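Long-range contacts in putative cell surface hydrolase (Lactobacillus plantarum, PDB 3LP5), which is of unknown function but is probably a cell-surface hydrolase of the alpha/beta hydrolase superfamily, its substrate not established: residues Val10-Phe20 with His105-Thr113; Gly181-Lys192 with Glu204-Ala213. One frame throughout, in Å; residues are numbered along the deposited sequence.

Interaction 1 (Val10-Phe20 with His105-Thr113)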
loop_
_atom_site.group_PDB
_atom_site.type_symbol
_atom_site.label_atom_id
_atom_site.label_comp_id
_atom_site.label_asym_id
_atom_site.label_seq_id
_atom_site.Cartn_x
_atom_site.Cartn_y
_atom_site.Cartn_z
ATOM N N VAL A 10 -4.705 -2.069 1.091
ATOM C CA VAL A 10 -5.608 -0.928 1.283
ATOM C C VAL A 10 -5.663 -0.172 -0.012
ATOM O O VAL A 10 -4.631 0.300 -0.531
ATOM C CB VAL A 10 -5.097 0.075 2.376
ATOM C CG1 VAL A 10 -6.065 1.281 2.496
ATOM C CG2 VAL A 10 -4.992 -0.637 3.749
ATOM N N PRO A 11 -6.855 -0.080 -0.570
ATOM C CA PRO A 11 -6.982 0.522 -1.867
ATOM C C PRO A 11 -7.252 2.037 -1.737
ATOM O O PRO A 11 -7.190 2.569 -0.650
ATOM C CB PRO A 11 -8.178 -0.242 -2.465
ATOM C CG PRO A 11 -9.140 -0.379 -1.247
ATOM C CD PRO A 11 -8.128 -0.644 -0.072
ATOM N N GLY A 12 -7.447 2.727 -2.848
ATOM C CA GLY A 12 -7.668 4.166 -2.880
ATOM C C GLY A 12 -9.119 4.511 -3.185
ATOM O O GLY A 12 -10.039 3.803 -2.788
ATOM N N SER A 13 -9.333 5.590 -3.922
ATOM C CA SER A 13 -10.686 6.020 -4.243
ATOM C C SER A 13 -11.345 5.196 -5.354
ATOM O O SER A 13 -10.697 4.349 -5.985
ATOM C CB SER A 13 -10.645 7.491 -4.623
ATOM O OG SER A 13 -9.838 7.659 -5.767
ATOM N N SER A 14 -12.625 5.432 -5.604
ATOM C CA SER A 14 -13.321 4.560 -6.533
ATOM C C SER A 14 -12.833 4.577 -7.998
ATOM O O SER A 14 -12.957 3.555 -8.678
ATOM C CB SER A 14 -14.855 4.641 -6.419
ATOM O OG SER A 14 -15.333 5.847 -6.937
ATOM N N ALA A 15 -12.286 5.708 -8.462
ATOM C CA ALA A 15 -11.651 5.788 -9.797
ATOM C C ALA A 15 -10.584 4.693 -9.991
ATOM O O ALA A 15 -10.422 4.164 -11.081
ATOM C CB ALA A 15 -11.032 7.184 -10.037
ATOM N N SER A 16 -9.894 4.325 -8.930
ATOM C CA SER A 16 -8.815 3.362 -9.058
ATOM C C SER A 16 -9.217 1.941 -8.594
ATOM O O SER A 16 -8.367 0.996 -8.623
ATOM C CB SER A 16 -7.551 3.908 -8.325
ATOM O OG SER A 16 -7.771 4.061 -6.932
ATOM N N GLN A 17 -10.511 1.756 -8.262
ATOM C CA GLN A 17 -11.039 0.433 -7.802
ATOM C C GLN A 17 -10.884 -0.742 -8.815
ATOM O O GLN A 17 -10.539 -1.860 -8.415
ATOM C CB GLN A 17 -12.498 0.505 -7.286
ATOM C CG GLN A 17 -12.936 -0.649 -6.353
ATOM C CD GLN A 17 -12.085 -0.700 -5.074
ATOM O OE1 GLN A 17 -11.948 0.311 -4.353
ATOM N NE2 GLN A 17 -11.462 -1.866 -4.812
ATOM N N ASN A 18 -11.182 -0.507 -10.088
ATOM C CA ASN A 18 -11.037 -1.553 -11.104
ATOM C C ASN A 18 -9.591 -2.103 -11.143
ATOM O O ASN A 18 -9.399 -3.350 -11.158
ATOM C CB ASN A 18 -11.497 -1.078 -12.511
ATOM C CG ASN A 18 -13.031 -1.296 -12.768
ATOM O OD1 ASN A 18 -13.639 -0.694 -13.707
ATOM N ND2 ASN A 18 -13.647 -2.163 -11.961
ATOM N N ARG A 19 -8.595 -1.192 -11.157
ATOM C CA ARG A 19 -7.200 -1.598 -11.116
ATOM C C ARG A 19 -6.922 -2.454 -9.880
ATOM O O ARG A 19 -6.384 -3.571 -9.984
ATOM C CB ARG A 19 -6.235 -0.415 -11.155
ATOM C CG ARG A 19 -4.816 -0.905 -11.336
ATOM C CD ARG A 19 -3.735 0.115 -10.984
ATOM N NE ARG A 19 -3.726 1.293 -11.856
ATOM C CZ ARG A 19 -3.019 1.385 -12.970
ATOM N NH1 ARG A 19 -2.258 0.377 -13.403
ATOM N NH2 ARG A 19 -3.079 2.481 -13.675
ATOM N N PHE A 20 -7.277 -1.940 -8.705
ATOM C CA PHE A 20 -7.109 -2.729 -7.457
ATOM C C PHE A 20 -7.676 -4.156 -7.550
ATOM O O PHE A 20 -6.956 -5.127 -7.261
ATOM C CB PHE A 20 -7.681 -1.982 -6.265
ATOM C CG PHE A 20 -7.351 -2.594 -4.921
ATOM C CD1 PHE A 20 -6.097 -2.388 -4.331
ATOM C CD2 PHE A 20 -8.302 -3.353 -4.252
ATOM C CE1 PHE A 20 -5.799 -2.903 -3.078
ATOM C CE2 PHE A 20 -8.056 -3.917 -2.988
ATOM C CZ PHE A 20 -6.781 -3.691 -2.375
ATOM N N HIS A 105 -2.550 0.980 -2.361
ATOM C CA HIS A 105 -2.720 1.431 -3.726
ATOM C C HIS A 105 -3.258 2.844 -3.719
ATOM O O HIS A 105 -4.223 3.150 -3.024
ATOM C CB HIS A 105 -3.664 0.496 -4.514
ATOM C CG HIS A 105 -3.871 0.929 -5.929
ATOM N ND1 HIS A 105 -5.103 0.924 -6.537
ATOM C CD2 HIS A 105 -2.997 1.408 -6.855
ATOM C CE1 HIS A 105 -4.991 1.380 -7.775
ATOM N NE2 HIS A 105 -3.720 1.682 -7.997
ATOM N N SER A 106 -2.610 3.722 -4.480
ATOM C CA SER A 106 -3.125 5.085 -4.644
ATOM C C SER A 106 -3.207 5.728 -3.242
ATOM O O SER A 106 -2.244 5.643 -2.511
ATOM C CB SER A 106 -4.477 5.036 -5.399
ATOM O OG SER A 106 -5.121 6.314 -5.434
ATOM N N ASN A 107 -4.329 6.325 -2.837
ATOM C CA ASN A 107 -4.430 6.888 -1.472
ATOM C C ASN A 107 -4.175 5.855 -0.386
ATOM O O ASN A 107 -3.804 6.181 0.745
ATOM C CB ASN A 107 -5.818 7.455 -1.256
ATOM C CG ASN A 107 -6.068 8.744 -2.039
ATOM O OD1 ASN A 107 -5.174 9.340 -2.575
ATOM N ND2 ASN A 107 -7.324 9.140 -2.116
ATOM N N GLY A 108 -4.364 4.589 -0.695
ATOM C CA GLY A 108 -4.058 3.539 0.297
ATOM C C GLY A 108 -2.628 3.647 0.829
ATOM O O GLY A 108 -2.351 3.343 2.012
ATOM N N GLY A 109 -1.706 4.113 -0.013
ATOM C CA GLY A 109 -0.294 4.226 0.430
ATOM C C GLY A 109 -0.135 5.332 1.483
ATOM O O GLY A 109 0.665 5.208 2.410
ATOM N N LEU A 110 -0.857 6.452 1.292
ATOM C CA LEU A 110 -0.901 7.537 2.279
ATOM C C LEU A 110 -1.597 7.128 3.579
ATOM O O LEU A 110 -1.138 7.461 4.733
ATOM C CB LEU A 110 -1.670 8.769 1.700
ATOM C CG LEU A 110 -1.388 9.183 0.256
ATOM C CD1 LEU A 110 -1.999 10.595 -0.043
ATOM C CD2 LEU A 110 0.120 9.178 0.031
ATOM N N ILE A 111 -2.733 6.471 3.423
ATOM C CA ILE A 111 -3.425 5.889 4.607
ATOM C C ILE A 111 -2.490 4.984 5.424
ATOM O O ILE A 111 -2.320 5.191 6.657
ATOM C CB ILE A 111 -4.698 5.188 4.211
ATOM C CG1 ILE A 111 -5.614 6.178 3.509
ATOM C CG2 ILE A 111 -5.382 4.532 5.498
ATOM C CD1 ILE A 111 -6.756 5.525 2.604
ATOM N N TRP A 112 -1.822 4.038 4.750
ATOM C CA TRP A 112 -0.825 3.182 5.425
ATOM C C TRP A 112 0.248 4.037 6.061
ATOM O O TRP A 112 0.619 3.791 7.206
ATOM C CB TRP A 112 -0.083 2.170 4.480
ATOM C CG TRP A 112 -0.685 0.875 4.418
ATOM C CD1 TRP A 112 -1.263 0.276 3.293
ATOM C CD2 TRP A 112 -0.910 -0.032 5.515
ATOM N NE1 TRP A 112 -1.759 -0.967 3.635
ATOM C CE2 TRP A 112 -1.601 -1.156 4.990
ATOM C CE3 TRP A 112 -0.552 -0.024 6.883
ATOM C CZ2 TRP A 112 -1.956 -2.268 5.790
ATOM C CZ3 TRP A 112 -0.926 -1.133 7.690
ATOM C CH2 TRP A 112 -1.620 -2.231 7.132
ATOM N N THR A 113 0.732 5.062 5.346
ATOM C CA THR A 113 1.875 5.781 5.924
ATOM C C THR A 113 1.522 6.473 7.230
ATOM O O THR A 113 2.319 6.542 8.164
ATOM C CB THR A 113 2.453 6.867 4.925
ATOM O OG1 THR A 113 2.878 6.211 3.721
ATOM C CG2 THR A 113 3.654 7.546 5.515
HETATM O O HOH W 1 -7.393 1.700 -5.485
#
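The chi1 of His-105, 180°, swings the imidazole away from its own N and against Ser-16, Arg-19 and Phe-20. Val-10 has CG1 anti to N (chi1 178°), and this brings CG2 obliquely against the indole of Trp-112, 3.3 Å from Trp-112 NE1. The backbones are pinned by one nearly straight bond, His-105 N to Val-10 O at 2.9 Å. The same oxygen takes a CA-H contact from Gly-108. A side chain on Gly-108 would run into Val-10 O, and one on Gly-12 would strike Ser-106 OG.

The His-105 ring meets Ser-16 O at its edge, with CE1 3.5 Å from that oxygen. The Arg-19 side chain crosses that of His-105 at about a right angle and sets CD 3.4 Å from His-105 NE2. Its NH2 is held by Thr-212 O. Phe-20 CD1 lies 3.8 Å from His-105 CB, and Pro-11 CB covers one face of the phenyl ring.

Ser-106 and Gly-108 belong to a GxSxG pattern at the strand-to-helix turn, consistent with a nucleophile elbow. A water sits between the segments. It accepts from Gly-12 N at 2.8 Å and also bonds Ser-16 OG and His-105 ND1. It is thus a polar link that gives the buried Gly-12 N and His-105 ND1 a common partner where the two segments do not bond directly.

Interaction 2 (Gly181-Lys192 with Glu204-Ala213); sequences GTVPYNSVNYGK and EITVTGANTA
Gly-181 to Val-183 runs beside Asn-211 to Ala-213 in a single beta bridge, Thr-182 with Thr-212, closed by Ala-213 N to Gly-181 O at 2.6 Å and Val-183 N to Asn-211 O at 3.1 Å. These two bonds flank Thr-182 and Thr-212, which form a non-hydrogen-bonded antiparallel pair. Thr-182 CA also gives a CA-H contact to Asn-211 O.

On the bridge, the side chains of Thr-182 and Thr-212 lie side by side and point the same way, their CG2 methyls 3.8 Å apart. Thr-212 OG1 turns back to Gly-209 O in the carbonyl plane, and Thr-212 N binds the same oxygen.

Asn-211 fills the middle of the contact. CG anti to the carbonyl carbon (chi1 -71°) directs the amide between Val-183, Tyr-185 and Val-188. The side chain crosses Val-183 at about a right angle, with CB 4.0 Å from Val-183 CG2. Val-188 CG2 approaches OD1, which accepts from Gly-173 N. An alanine here is likely to leave Gly-173 N without this acceptor and to open a gap beside Val-188.

In the alpha/beta fold, this contact joins the loop after edge strand 201-206 to the loop leading into helix 185-188. The loop after the last strand often carries the catalytic histidine in such hydrolases, and His-214 follows directly here.

At the other end, Glu-204 faces Lys-192, whose CE comes within 3.7 Å of Glu-204 OE2. Lys-192 NZ stays 4.3 Å from Glu-204 OE2, beyond a salt bridge. A water bonded to Tyr-185 OH gives a weak bond to Glu-204 OE1. Another water lies 2.7 Å from Glu-204 OE1 and also near Asn-189 O.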
loop_
_atom_site.group_PDB
_atom_site.type_symbol
_atom_site.label_atom_id
_atom_site.label_comp_id
_atom_site.label_asym_id
_atom_site.label_seq_id
_atom_site.Cartn_x
_atom_site.Cartn_y
_atom_site.Cartn_z
ATOM N N GLY A 181 -8.756 9.985 -13.862
ATOM C CA GLY A 181 -8.054 10.171 -12.584
ATOM C C GLY A 181 -6.580 9.901 -12.886
ATOM O O GLY A 181 -6.258 8.878 -13.552
ATOM N N THR A 182 -5.698 10.835 -12.507
ATOM C CA THR A 182 -4.259 10.542 -12.472
ATOM C C THR A 182 -3.558 11.444 -11.425
ATOM O O THR A 182 -4.018 12.528 -11.119
ATOM C CB THR A 182 -3.523 10.409 -13.929
ATOM O OG1 THR A 182 -2.632 11.499 -14.218
ATOM C CG2 THR A 182 -4.462 10.107 -15.110
ATOM N N VAL A 183 -2.480 10.962 -10.841
ATOM C CA VAL A 183 -1.708 11.741 -9.891
ATOM C C VAL A 183 -0.375 12.100 -10.620
ATOM O O VAL A 183 0.150 11.296 -11.397
ATOM C CB VAL A 183 -1.438 10.936 -8.603
ATOM C CG1 VAL A 183 -2.753 10.588 -7.921
ATOM C CG2 VAL A 183 -0.707 9.650 -8.897
ATOM N N PRO A 184 0.165 13.312 -10.365
ATOM C CA PRO A 184 1.406 13.664 -11.054
ATOM C C PRO A 184 2.605 12.996 -10.444
ATOM O O PRO A 184 2.679 12.789 -9.205
ATOM C CB PRO A 184 1.507 15.173 -10.895
ATOM C CG PRO A 184 0.498 15.568 -10.000
ATOM C CD PRO A 184 -0.445 14.461 -9.685
ATOM N N TYR A 185 3.541 12.670 -11.313
ATOM C CA TYR A 185 4.806 12.119 -10.903
ATOM C C TYR A 185 5.468 12.977 -9.811
ATOM O O TYR A 185 5.974 12.433 -8.852
ATOM C CB TYR A 185 5.741 11.933 -12.106
ATOM C CG TYR A 185 7.105 11.605 -11.607
ATOM C CD1 TYR A 185 7.366 10.343 -11.061
ATOM C CD2 TYR A 185 8.099 12.594 -11.539
ATOM C CE1 TYR A 185 8.630 10.014 -10.555
ATOM C CE2 TYR A 185 9.367 12.294 -10.990
ATOM C CZ TYR A 185 9.619 10.995 -10.512
ATOM O OH TYR A 185 10.828 10.663 -9.975
ATOM N N ASN A 186 5.420 14.311 -9.930
ATOM C CA ASN A 186 6.038 15.214 -8.920
ATOM C C ASN A 186 5.469 15.034 -7.529
ATOM O O ASN A 186 6.197 15.145 -6.545
ATOM C CB ASN A 186 5.961 16.698 -9.329
ATOM C CG ASN A 186 6.887 17.030 -10.506
ATOM O OD1 ASN A 186 7.750 16.247 -10.860
ATOM N ND2 ASN A 186 6.706 18.177 -11.102
ATOM N N SER A 187 4.187 14.709 -7.426
ATOM C CA SER A 187 3.562 14.423 -6.123
ATOM C C SER A 187 3.975 13.025 -5.554
ATOM O O SER A 187 4.381 12.917 -4.430
ATOM C CB SER A 187 2.023 14.536 -6.278
ATOM O OG SER A 187 1.352 14.070 -5.109
ATOM N N VAL A 188 3.906 11.966 -6.355
ATOM C CA VAL A 188 4.353 10.618 -5.918
ATOM C C VAL A 188 5.797 10.682 -5.443
ATOM O O VAL A 188 6.148 10.036 -4.482
ATOM C CB VAL A 188 4.226 9.612 -7.056
ATOM C CG1 VAL A 188 4.648 8.172 -6.599
ATOM C CG2 VAL A 188 2.783 9.586 -7.519
ATOM N N ASN A 189 6.613 11.494 -6.114
ATOM C CA ASN A 189 8.024 11.596 -5.802
ATOM C C ASN A 189 8.322 12.205 -4.408
ATOM O O ASN A 189 9.398 12.000 -3.892
ATOM C CB ASN A 189 8.725 12.423 -6.883
ATOM C CG ASN A 189 10.233 12.252 -6.847
ATOM O OD1 ASN A 189 10.753 11.128 -6.780
ATOM N ND2 ASN A 189 10.945 13.359 -6.857
ATOM N N TYR A 190 7.367 12.907 -3.798
ATOM C CA TYR A 190 7.572 13.437 -2.432
ATOM C C TYR A 190 7.696 12.305 -1.378
ATOM O O TYR A 190 8.161 12.505 -0.254
ATOM C CB TYR A 190 6.437 14.404 -2.046
ATOM C CG TYR A 190 6.605 15.826 -2.531
ATOM C CD1 TYR A 190 6.725 16.108 -3.882
ATOM C CD2 TYR A 190 6.499 16.919 -1.622
ATOM C CE1 TYR A 190 6.844 17.462 -4.322
ATOM C CE2 TYR A 190 6.592 18.235 -2.048
ATOM C CZ TYR A 190 6.764 18.502 -3.396
ATOM O OH TYR A 190 6.811 19.828 -3.818
ATOM N N GLY A 191 7.309 11.105 -1.781
ATOM C CA GLY A 191 7.515 9.859 -0.974
ATOM C C GLY A 191 8.943 9.767 -0.418
ATOM O O GLY A 191 9.125 9.427 0.777
ATOM N N LYS A 192 9.949 10.083 -1.237
ATOM C CA LYS A 192 11.335 9.922 -0.804
ATOM C C LYS A 192 11.700 10.840 0.371
ATOM O O LYS A 192 12.545 10.482 1.200
ATOM C CB LYS A 192 12.280 10.145 -1.960
ATOM C CG LYS A 192 12.401 11.615 -2.281
ATOM C CD LYS A 192 13.053 11.983 -3.670
ATOM C CE LYS A 192 14.079 11.010 -4.137
ATOM N NZ LYS A 192 15.018 11.687 -5.152
ATOM N N GLU A 204 12.614 3.087 -5.130
ATOM C CA GLU A 204 11.694 3.592 -6.121
ATOM C C GLU A 204 11.754 2.729 -7.345
ATOM O O GLU A 204 12.845 2.355 -7.796
ATOM C CB GLU A 204 12.049 5.035 -6.518
ATOM C CG GLU A 204 12.158 5.914 -5.277
ATOM C CD GLU A 204 12.806 7.277 -5.572
ATOM O OE1 GLU A 204 12.081 8.138 -6.098
ATOM O OE2 GLU A 204 14.020 7.467 -5.286
ATOM N N ILE A 205 10.570 2.457 -7.909
ATOM C CA ILE A 205 10.435 1.571 -9.078
ATOM C C ILE A 205 9.523 2.287 -10.035
ATOM O O ILE A 205 8.502 2.805 -9.614
ATOM C CB ILE A 205 9.816 0.166 -8.702
ATOM C CG1 ILE A 205 10.692 -0.566 -7.697
ATOM C CG2 ILE A 205 9.589 -0.731 -9.982
ATOM C CD1 ILE A 205 10.025 -1.716 -6.917
ATOM N N THR A 206 9.868 2.296 -11.335
ATOM C CA THR A 206 8.999 2.878 -12.332
ATOM C C THR A 206 8.185 1.817 -13.054
ATOM O O THR A 206 8.706 0.791 -13.491
ATOM C CB THR A 206 9.790 3.719 -13.388
ATOM O OG1 THR A 206 10.662 4.606 -12.702
ATOM C CG2 THR A 206 8.855 4.561 -14.210
ATOM N N VAL A 207 6.894 2.092 -13.191
ATOM C CA VAL A 207 6.015 1.346 -14.074
ATOM C C VAL A 207 5.257 2.389 -14.876
ATOM O O VAL A 207 4.494 3.195 -14.306
ATOM C CB VAL A 207 5.005 0.450 -13.264
ATOM C CG1 VAL A 207 3.963 -0.193 -14.171
ATOM C CG2 VAL A 207 5.770 -0.615 -12.530
ATOM N N THR A 208 5.393 2.329 -16.208
ATOM C CA THR A 208 4.825 3.411 -16.988
ATOM C C THR A 208 3.320 3.266 -16.983
ATOM O O THR A 208 2.832 2.162 -17.093
ATOM C CB THR A 208 5.413 3.494 -18.409
ATOM O OG1 THR A 208 4.919 2.393 -19.178
ATOM C CG2 THR A 208 6.941 3.444 -18.363
ATOM N N GLY A 209 2.589 4.362 -16.760
ATOM C CA GLY A 209 1.149 4.299 -16.647
ATOM C C GLY A 209 0.596 4.057 -15.258
ATOM O O GLY A 209 -0.626 4.157 -15.057
ATOM N N ALA A 210 1.459 3.761 -14.280
ATOM C CA ALA A 210 0.986 3.403 -12.924
ATOM C C ALA A 210 0.282 4.562 -12.235
ATOM O O ALA A 210 -0.513 4.330 -11.327
ATOM C CB ALA A 210 2.105 2.822 -12.011
ATOM N N ASN A 211 0.501 5.798 -12.699
ATOM C CA ASN A 211 -0.129 6.969 -12.055
ATOM C C ASN A 211 -1.587 7.193 -12.505
ATOM O O ASN A 211 -2.260 8.056 -11.945
ATOM C CB ASN A 211 0.650 8.262 -12.378
ATOM C CG ASN A 211 2.006 8.326 -11.675
ATOM O OD1 ASN A 211 2.348 7.460 -10.874
ATOM N ND2 ASN A 211 2.807 9.330 -12.038
ATOM N N THR A 212 -2.025 6.489 -13.573
ATOM C CA THR A 212 -3.359 6.709 -14.119
ATOM C C THR A 212 -4.328 5.880 -13.323
ATOM O O THR A 212 -3.970 4.793 -12.834
ATOM C CB THR A 212 -3.471 6.249 -15.610
ATOM O OG1 THR A 212 -3.052 4.871 -15.700
ATOM C CG2 THR A 212 -2.574 7.074 -16.470
ATOM N N ALA A 213 -5.548 6.389 -13.205
ATOM C CA ALA A 213 -6.651 5.683 -12.531
ATOM C C ALA A 213 -7.066 4.435 -13.302
ATOM O O ALA A 213 -7.211 3.361 -12.735
ATOM C CB ALA A 213 -7.856 6.621 -12.394
HETATM O O HOH W 2 11.403 7.995 -9.345
HETATM O O HOH W 3 10.176 9.139 -4.437
#

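In the fold
Interaction 1 closes before interaction 2 opens along the chain, and their centres are about 13 Å apart. Both border one mixed beta-sheet. Interaction 1 lies near its middle, where strands 7-10 and 99-105 are neighbours and lead toward helices 17-30 and 107-118. Interaction 2 lies at the edge strand 201-206, beside strand 167-172. Arg-19 ties them together: its NH2 is 2.6 Å from Thr-212 O, a probable hydrogen bond. Ala-15 O also packs on Ala-213 CB. The loop ahead of His-214 is thus anchored next to the turn bearing Ser-106, consistent with both lining one active site, as in other alpha/beta hydrolases.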